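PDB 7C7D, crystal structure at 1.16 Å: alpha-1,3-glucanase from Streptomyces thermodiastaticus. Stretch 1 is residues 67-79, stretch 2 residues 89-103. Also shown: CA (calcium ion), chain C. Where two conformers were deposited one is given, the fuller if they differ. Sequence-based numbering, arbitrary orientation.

Stretch 1 67-79: ATTTGTKIGPDYT
Stretch 2 89-103: GRQAVRLDAGQRVEF

The two stretches run antiparallel, Thr68 opposite Glu102, Thr69 opposite Val101, Thr72 opposite Arg94 and Ile74 opposite Ala92. Extended strands 68-69 and 72-74 pair with 100-103 and 92-95 respectively; the second pair crosses at 139°. Reciprocal backbone hydrogen bonds set the register: Glu102 N to Thr68 O (2.7 Å), Thr68 N to Glu102 O (3.2 Å), Arg94 N to Thr72 O (2.8 Å), Thr72 N to Arg94 O (2.9 Å), Ile74 N to Ala92 O (2.8 Å) and Ala92 N to Ile74 O (3.2 Å).

At the end of the first ladder and just beyond it, threonine hydroxyls serve the backbone. Thr69 (t) donates OG1 to Arg100 O at 2.7 Å, and Gly71 N donates to Thr69 OG1 at 2.9 Å; Thr70 (p) accepts Arg100 N on OG1 at 3.0 Å. Gly71 fits because a CB would clash with Arg94 O and Leu95 CD2. Water 2 links Thr72 OG1, Arg94 O and Gln99 OE1.

Gly75 suits its place because phi is 82° and a CB would clash with Arg90 O; the peptide joining it to Pro76 is cis, and Pro76 CA meets Arg90 O at 3.2 Å.

Apolar and aromatic contacts complete the packing. Ala67 CB lies over the Phe103 ring, 4.2 Å from its centroid, and also touches Val101 CG2 at 3.5 Å. Arg90 (mmt) lays CG 3.9 Å from the Tyr78 (m) ring centroid, placing this carbon over the ring face, while Tyr78 CE2 lies over the guanidinium face, 3.5 Å from Arg90 NE. Ile74 (pt) CG1 meets Ala92 CB at 4.0 Å.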

ATOM      1  N   ALA A  67     -19.233 -13.122  -5.672  1.00 16.78           N
ATOM      2  CA  ALA A  67     -20.621 -12.715  -5.577  1.00 17.66           C
ATOM      3  C   ALA A  67     -21.406 -13.288  -6.752  1.00 18.38           C
ATOM      4  O   ALA A  67     -20.852 -13.920  -7.652  1.00 21.99           O
ATOM      5  CB  ALA A  67     -20.718 -11.192  -5.502  1.00 18.16           C
ATOM      6  N   THR A  68     -22.720 -13.096  -6.719  1.00 17.83           N
ATOM      7  CA  THR A  68     -23.595 -13.636  -7.750  1.00 17.94           C
ATOM      8  C   THR A  68     -23.774 -12.587  -8.833  1.00 18.70           C
ATOM      9  O   THR A  68     -24.097 -11.435  -8.532  1.00 20.43           O
ATOM     10  CB  THR A  68     -24.941 -14.002  -7.134  1.00 18.48           C
ATOM     11  OG1 THR A  68     -24.715 -14.938  -6.076  1.00 20.37           O
ATOM     12  CG2 THR A  68     -25.860 -14.627  -8.182  1.00 19.13           C
ATOM     13  N   THR A  69     -23.553 -12.971 -10.089  1.00 18.73           N
ATOM     14  CA  THR A  69     -23.454 -11.972 -11.145  1.00 18.63           C
ATOM     15  C   THR A  69     -24.076 -12.452 -12.449  1.00 19.31           C
ATOM     16  O   THR A  69     -24.157 -13.651 -12.728  1.00 20.46           O
ATOM     17  CB  THR A  69     -21.989 -11.562 -11.400  1.00 19.66           C
ATOM     18  OG1 THR A  69     -21.949 -10.422 -12.267  1.00 19.06           O
ATOM     19  CG2 THR A  69     -21.213 -12.680 -12.057  1.00 20.13           C
ATOM     20  N   THR A  70     -24.501 -11.479 -13.256  1.00 19.43           N
ATOM     21  CA  THR A  70     -24.877 -11.715 -14.640  1.00 19.85           C
ATOM     22  C   THR A  70     -23.817 -11.211 -15.607  1.00 20.10           C
ATOM     23  O   THR A  70     -24.040 -11.234 -16.823  1.00 22.14           O
ATOM     24  CB  THR A  70     -26.237 -11.076 -14.948  1.00 20.31           C
ATOM     25  OG1 THR A  70     -26.169  -9.664 -14.710  1.00 21.12           O
ATOM     26  CG2 THR A  70     -27.326 -11.698 -14.072  1.00 21.90           C
ATOM     27  N   GLY A  71     -22.682 -10.735 -15.097  1.00 18.99           N
ATOM     28  CA  GLY A  71     -21.559 -10.331 -15.916  1.00 19.35           C
ATOM     29  C   GLY A  71     -20.586 -11.469 -16.153  1.00 20.06           C
ATOM     30  O   GLY A  71     -20.909 -12.646 -15.987  1.00 21.76           O
ATOM     31  N   THR A  72     -19.369 -11.104 -16.549  1.00 19.28           N
ATOM     32  CA  THR A  72     -18.367 -12.060 -17.005  1.00 19.67           C
ATOM     33  C   THR A  72     -17.143 -11.963 -16.107  1.00 18.54           C
ATOM     34  O   THR A  72     -16.548 -10.891 -15.982  1.00 19.04           O
ATOM     35  CB  THR A  72     -17.960 -11.754 -18.448  1.00 20.88           C
ATOM     36  OG1 THR A  72     -19.120 -11.764 -19.290  1.00 23.40           O
ATOM     37  CG2 THR A  72     -16.954 -12.790 -18.949  1.00 22.65           C
ATOM     38  N   LYS A  73     -16.757 -13.081 -15.499  1.00 18.69           N
ATOM     39  CA  LYS A  73     -15.556 -13.104 -14.678  0.52 18.72           C
ATOM     40  C   LYS A  73     -14.319 -13.031 -15.568  1.00 18.79           C
ATOM     41  O   LYS A  73     -14.248 -13.687 -16.612  1.00 20.91           O
ATOM     42  CB  LYS A  73     -15.522 -14.393 -13.848  0.52 19.57           C
ATOM     43  CG  LYS A  73     -14.603 -14.355 -12.628  0.52 21.88           C
ATOM     44  CD  LYS A  73     -14.651 -15.665 -11.825  0.52 23.00           C
ATOM     45  CE  LYS A  73     -15.975 -15.843 -11.071  0.52 21.78           C
ATOM     46  NZ  LYS A  73     -15.977 -17.014 -10.130  0.52 20.83           N
ATOM     47  N   ILE A  74     -13.348 -12.213 -15.158  1.00 17.62           N
ATOM     48  CA  ILE A  74     -12.047 -12.148 -15.814  1.00 17.85           C
ATOM     49  C   ILE A  74     -10.994 -12.668 -14.844  1.00 16.52           C
ATOM     50  O   ILE A  74     -11.162 -12.597 -13.622  1.00 16.55           O
ATOM     51  CB  ILE A  74     -11.675 -10.747 -16.351  1.00 18.20           C
ATOM     52  CG1 ILE A  74     -11.460  -9.743 -15.210  1.00 17.24           C
ATOM     53  CG2 ILE A  74     -12.732 -10.267 -17.338  1.00 20.22           C
ATOM     54  CD1 ILE A  74     -10.819  -8.441 -15.659  1.00 18.09           C
ATOM     55  N   GLY A  75      -9.900 -13.194 -15.397  1.00 16.14           N
ATOM     56  CA  GLY A  75      -8.834 -13.755 -14.600  1.00 16.48           C
ATOM     57  C   GLY A  75      -9.138 -15.178 -14.172  1.00 17.00           C
ATOM     58  O   GLY A  75     -10.179 -15.742 -14.527  1.00 19.82           O
ATOM     59  N   PRO A  76      -8.238 -15.789 -13.389  1.00 17.18           N
ATOM     60  CA  PRO A  76      -6.994 -15.188 -12.890  1.00 17.40           C
ATOM     61  C   PRO A  76      -5.930 -15.025 -13.971  1.00 16.67           C
ATOM     62  O   PRO A  76      -5.818 -15.850 -14.876  1.00 18.62           O
ATOM     63  CB  PRO A  76      -6.520 -16.192 -11.835  1.00 19.85           C
ATOM     64  CG  PRO A  76      -7.123 -17.485 -12.245  1.00 22.13           C
ATOM     65  CD  PRO A  76      -8.449 -17.145 -12.848  1.00 20.06           C
ATOM     66  N   ASP A  77      -5.158 -13.948 -13.877  1.00 16.37           N
ATOM     67  CA  ASP A  77      -4.040 -13.706 -14.780  1.00 16.14           C
ATOM     68  C   ASP A  77      -3.039 -12.855 -14.024  1.00 15.35           C
ATOM     69  O   ASP A  77      -3.427 -11.885 -13.370  1.00 16.95           O
ATOM     70  CB  ASP A  77      -4.522 -12.961 -16.033  1.00 18.93           C
ATOM     71  CG  ASP A  77      -3.529 -13.018 -17.182  1.00 20.12           C
ATOM     72  OD1 ASP A  77      -2.385 -13.490 -16.990  1.00 20.20           O
ATOM     73  OD2 ASP A  77      -3.906 -12.585 -18.289  1.00 22.83           O
ATOM     74  N   TYR A  78      -1.767 -13.237 -14.081  1.00 15.36           N
ATOM     75  CA  TYR A  78      -0.683 -12.479 -13.473  1.00 15.63           C
ATOM     76  C   TYR A  78       0.116 -11.691 -14.495  1.00 16.20           C
ATOM     77  O   TYR A  78       1.011 -10.931 -14.112  1.00 17.81           O
ATOM     78  CB  TYR A  78       0.262 -13.415 -12.703  1.00 15.84           C
ATOM     79  CG  TYR A  78      -0.356 -14.036 -11.473  1.00 15.18           C
ATOM     80  CD1 TYR A  78      -1.291 -15.060 -11.579  1.00 16.57           C
ATOM     81  CD2 TYR A  78      -0.008 -13.594 -10.199  1.00 14.88           C
ATOM     82  CE1 TYR A  78      -1.861 -15.624 -10.453  1.00 16.79           C
ATOM     83  CE2 TYR A  78      -0.568 -14.152  -9.070  1.00 15.28           C
ATOM     84  CZ  TYR A  78      -1.496 -15.165  -9.201  1.00 15.82           C
ATOM     85  OH  TYR A  78      -2.058 -15.720  -8.077  1.00 17.45           O
ATOM     86  N   THR A  79      -0.186 -11.856 -15.779  1.00 16.56           N
ATOM     87  CA  THR A  79       0.627 -11.266 -16.835  1.00 17.64           C
ATOM     88  C   THR A  79       0.695  -9.752 -16.691  1.00 16.70           C
ATOM     89  O   THR A  79      -0.334  -9.078 -16.577  1.00 15.80           O
ATOM     90  CB  THR A  79       0.022 -11.619 -18.193  1.00 20.05           C
ATOM     91  OG1 THR A  79      -0.084 -13.042 -18.316  1.00 22.26           O
ATOM     92  CG2 THR A  79       0.884 -11.076 -19.320  1.00 21.65           C
ATOM     93  N   GLY A  89      -7.118 -10.516  -5.928  1.00 10.85           N
ATOM     94  CA  GLY A  89      -7.371 -11.897  -6.290  1.00 13.06           C
ATOM     95  C   GLY A  89      -7.101 -12.238  -7.736  1.00 12.32           C
ATOM     96  O   GLY A  89      -7.382 -13.369  -8.151  1.00 13.37           O
ATOM     97  N   ARG A  90      -6.583 -11.293  -8.521  1.00 11.98           N
ATOM     98  CA  ARG A  90      -6.313 -11.464  -9.946  1.00 12.38           C
ATOM     99  C   ARG A  90      -7.574 -11.731 -10.752  1.00 11.87           C
ATOM    100  O   ARG A  90      -7.492 -12.240 -11.873  1.00 13.15           O
ATOM    101  CB  ARG A  90      -5.244 -12.528 -10.225  1.00 12.86           C
ATOM    102  CG  ARG A  90      -4.037 -12.426  -9.326  1.00 12.92           C
ATOM    103  CD  ARG A  90      -3.354 -11.051  -9.392  1.00 11.92           C
ATOM    104  NE  ARG A  90      -2.208 -11.083  -8.492  1.00 11.62           N
ATOM    105  CZ  ARG A  90      -1.033 -10.505  -8.703  1.00 11.32           C
ATOM    106  NH1 ARG A  90      -0.823  -9.759  -9.785  1.00 12.56           N
ATOM    107  NH2 ARG A  90      -0.060 -10.692  -7.818  1.00 11.88           N
ATOM    108  N   GLN A  91      -8.737 -11.406 -10.186  1.00 11.91           N
ATOM    109  CA  GLN A  91     -10.017 -11.666 -10.824  1.00 12.78           C
ATOM    110  C   GLN A  91     -10.958 -10.503 -10.558  1.00 11.61           C
ATOM    111  O   GLN A  91     -10.851  -9.817  -9.541  1.00 12.03           O
ATOM    112  CB  GLN A  91     -10.660 -12.949 -10.297  1.00 13.89           C
ATOM    113  CG  GLN A  91      -9.862 -14.191 -10.585  1.00 15.92           C
ATOM    114  CD  GLN A  91     -10.309 -15.333  -9.715  1.00 20.27           C
ATOM    115  OE1 GLN A  91     -11.219 -16.073 -10.069  1.00 22.44           O
ATOM    116  NE2 GLN A  91      -9.685 -15.469  -8.549  1.00 22.01           N
ATOM    117  N   ALA A  92     -11.891 -10.298 -11.482  1.00 13.30           N
ATOM    118  CA  ALA A  92     -12.897  -9.252 -11.363  1.00 13.62           C
ATOM    119  C   ALA A  92     -14.086  -9.678 -12.213  1.00 14.00           C
ATOM    120  O   ALA A  92     -14.063 -10.729 -12.858  1.00 14.90           O
ATOM    121  CB  ALA A  92     -12.326  -7.897 -11.806  1.00 13.41           C
ATOM    122  N   VAL A  93     -15.126  -8.851 -12.225  1.00 14.02           N
ATOM    123  CA  VAL A  93     -16.347  -9.157 -12.966  1.00 15.27           C
ATOM    124  C   VAL A  93     -16.656  -7.986 -13.888  1.00 14.72           C
ATOM    125  O   VAL A  93     -16.882  -6.863 -13.419  1.00 14.90           O
ATOM    126  CB  VAL A  93     -17.532  -9.443 -12.032  1.00 17.41           C
ATOM    127  CG1 VAL A  93     -18.780  -9.713 -12.845  1.00 19.36           C
ATOM    128  CG2 VAL A  93     -17.225 -10.636 -11.124  1.00 17.85           C
ATOM    129  N   ARG A  94     -16.676  -8.248 -15.192  1.00 15.38           N
ATOM    130  CA  ARG A  94     -16.992  -7.230 -16.183  1.00 16.55           C
ATOM    131  C   ARG A  94     -18.503  -7.164 -16.348  1.00 15.76           C
ATOM    132  O   ARG A  94     -19.144  -8.175 -16.671  1.00 17.17           O
ATOM    133  CB  ARG A  94     -16.343  -7.573 -17.521  1.00 17.63           C
ATOM    134  CG  ARG A  94     -16.599  -6.518 -18.597  1.00 20.63           C
ATOM    135  CD  ARG A  94     -15.770  -6.774 -19.843  1.00 24.87           C
ATOM    136  NE  ARG A  94     -16.219  -7.958 -20.567  1.00 27.67           N
ATOM    137  CZ  ARG A  94     -15.483  -9.047 -20.758  1.00 30.95           C
ATOM    138  NH1 ARG A  94     -14.250  -9.117 -20.275  1.00 31.95           N
ATOM    139  NH2 ARG A  94     -15.984 -10.073 -21.432  1.00 32.18           N
ATOM    140  N   LEU A  95     -19.070  -5.992 -16.101  1.00 15.51           N
ATOM    141  CA  LEU A  95     -20.504  -5.768 -16.244  1.00 17.42           C
ATOM    142  C   LEU A  95     -20.722  -4.901 -17.473  1.00 17.43           C
ATOM    143  O   LEU A  95     -20.402  -3.712 -17.461  1.00 17.84           O
ATOM    144  CB  LEU A  95     -21.059  -5.052 -15.015  1.00 18.20           C
ATOM    145  CG  LEU A  95     -20.837  -5.699 -13.653  1.00 18.68           C
ATOM    146  CD1 LEU A  95     -21.425  -4.808 -12.570  1.00 19.84           C
ATOM    147  CD2 LEU A  95     -21.461  -7.087 -13.608  1.00 18.36           C
ATOM    148  N   ASP A  96     -21.269  -5.486 -18.527  1.00 17.89           N
ATOM    149  CA  ASP A  96     -21.881  -4.658 -19.542  1.00 18.18           C
ATOM    150  C   ASP A  96     -23.014  -3.876 -18.911  1.00 18.38           C
ATOM    151  O   ASP A  96     -23.621  -4.302 -17.901  1.00 18.59           O
ATOM    152  CB  ASP A  96     -22.524  -5.518 -20.625  1.00 19.97           C
ATOM    153  CG  ASP A  96     -21.514  -6.086 -21.610  1.00 24.36           C
ATOM    154  OD1 ASP A  96     -20.418  -5.526 -21.739  1.00 28.27           O
ATOM    155  OD2 ASP A  96     -21.833  -7.127 -22.246  1.00 24.98           O
ATOM    156  N   ALA A  97     -23.377  -2.748 -19.529  1.00 20.10           N
ATOM    157  CA  ALA A  97     -24.761  -2.378 -19.339  1.00 22.70           C
ATOM    158  C   ALA A  97     -25.544  -3.625 -19.737  1.00 26.59           C
ATOM    159  O   ALA A  97     -25.774  -3.885 -20.915  1.00 30.90           O
ATOM    160  CB  ALA A  97     -25.101  -1.134 -20.228  1.00 23.11           C
ATOM    161  N   GLY A  98     -25.710  -4.509 -18.773  1.00 31.34           N
ATOM    162  CA  GLY A  98     -26.777  -5.491 -18.770  1.00 30.73           C
ATOM    163  C   GLY A  98     -27.025  -5.864 -17.350  1.00 28.65           C
ATOM    164  O   GLY A  98     -28.146  -6.119 -16.946  1.00 29.39           O
ATOM    165  N   GLN A  99     -26.027  -5.630 -16.564  1.00 22.91           N
ATOM    166  CA  GLN A  99     -25.520  -6.692 -15.739  1.00 20.69           C
ATOM    167  C   GLN A  99     -25.211  -6.169 -14.359  1.00 21.20           C
ATOM    168  O   GLN A  99     -24.981  -4.977 -14.154  1.00 20.21           O
ATOM    169  CB  GLN A  99     -24.313  -7.369 -16.438  1.00 20.17           C
ATOM    170  CG  GLN A  99     -24.694  -7.948 -17.835  1.00 21.22           C
ATOM    171  CD  GLN A  99     -23.538  -8.442 -18.683  1.00 22.40           C
ATOM    172  OE1 GLN A  99     -22.375  -8.128 -18.448  1.00 20.84           O
ATOM    173  NE2 GLN A  99     -23.878  -9.200 -19.720  1.00 24.07           N
ATOM    174  N   ARG A 100     -25.267  -7.080 -13.407  1.00 20.95           N
ATOM    175  CA  ARG A 100     -25.195  -6.717 -12.016  1.00 21.36           C
ATOM    176  C   ARG A 100     -24.329  -7.719 -11.289  1.00 19.57           C
ATOM    177  O   ARG A 100     -24.100  -8.839 -11.752  1.00 18.98           O
ATOM    178  CB  ARG A 100     -26.589  -6.656 -11.386  1.00 23.91           C
ATOM    179  CG  ARG A 100     -27.353  -7.956 -11.468  1.00 27.82           C
ATOM    180  CD  ARG A 100     -28.813  -7.761 -11.099  1.00 31.03           C
ATOM    181  NE  ARG A 100     -29.719  -8.652 -11.824  1.00 36.03           N
ATOM    182  CZ  ARG A 100     -30.313  -8.359 -12.977  1.00 39.98           C
ATOM    183  NH1 ARG A 100     -30.105  -7.186 -13.561  1.00 41.41           N
ATOM    184  NH2 ARG A 100     -31.125  -9.241 -13.543  1.00 40.81           N
ATOM    185  N   VAL A 101     -23.843  -7.292 -10.139  1.00 19.76           N
ATOM    186  CA  VAL A 101     -23.190  -8.195  -9.212  1.00 19.57           C
ATOM    187  C   VAL A 101     -23.863  -8.001  -7.865  1.00 19.73           C
ATOM    188  O   VAL A 101     -24.039  -6.865  -7.412  1.00 20.24           O
ATOM    189  CB  VAL A 101     -21.667  -7.972  -9.152  1.00 19.70           C
ATOM    190  CG1 VAL A 101     -21.340  -6.531  -8.835  1.00 20.10           C
ATOM    191  CG2 VAL A 101     -21.035  -8.900  -8.129  1.00 20.56           C
ATOM    192  N   GLU A 102     -24.311  -9.100  -7.272  1.00 19.99           N
ATOM    193  CA  GLU A 102     -25.119  -9.080  -6.060  1.00 21.17           C
ATOM    194  C   GLU A 102     -24.267  -9.627  -4.925  1.00 20.42           C
ATOM    195  O   GLU A 102     -23.950 -10.823  -4.899  1.00 20.03           O
ATOM    196  CB  GLU A 102     -26.366  -9.936  -6.256  1.00 25.61           C
ATOM    197  CG  GLU A 102     -27.294  -9.962  -5.067  1.00 32.31           C
ATOM    198  CD  GLU A 102     -28.557 -10.744  -5.351  1.00 39.38           C
ATOM    199  OE1 GLU A 102     -28.783 -11.102  -6.527  1.00 41.80           O
ATOM    200  OE2 GLU A 102     -29.326 -10.990  -4.403  1.00 42.38           O
ATOM    201  N   PHE A 103     -23.894  -8.755  -3.996  1.00 20.47           N
ATOM    202  CA  PHE A 103     -23.062  -9.128  -2.867  1.00 21.16           C
ATOM    203  C   PHE A 103     -23.934  -9.524  -1.690  1.00 22.70           C
ATOM    204  O   PHE A 103     -24.951  -8.886  -1.409  1.00 24.52           O
ATOM    205  CB  PHE A 103     -22.209  -7.938  -2.429  1.00 20.27           C
ATOM    206  CG  PHE A 103     -21.141  -7.552  -3.409  1.00 19.78           C
ATOM    207  CD1 PHE A 103     -19.878  -8.109  -3.331  1.00 19.47           C
ATOM    208  CD2 PHE A 103     -21.393  -6.613  -4.391  1.00 20.02           C
ATOM    209  CE1 PHE A 103     -18.891  -7.749  -4.228  1.00 19.60           C
ATOM    210  CE2 PHE A 103     -20.411  -6.247  -5.288  1.00 19.53           C
ATOM    211  CZ  PHE A 103     -19.158  -6.813  -5.206  1.00 19.13           C
TER
HETATM  212 CA    CA C 701     -11.296  -9.326  -7.267  1.00 11.75          CA
HETATM  213  O   HOH W   1     -28.427  -8.671 -15.889  1.00 33.30           O
HETATM  214  O   HOH W   2     -20.063  -9.082 -19.281  1.00 26.53           O
HETATM  215  O   HOH W   3       1.871  -9.462 -11.841  1.00 25.30           O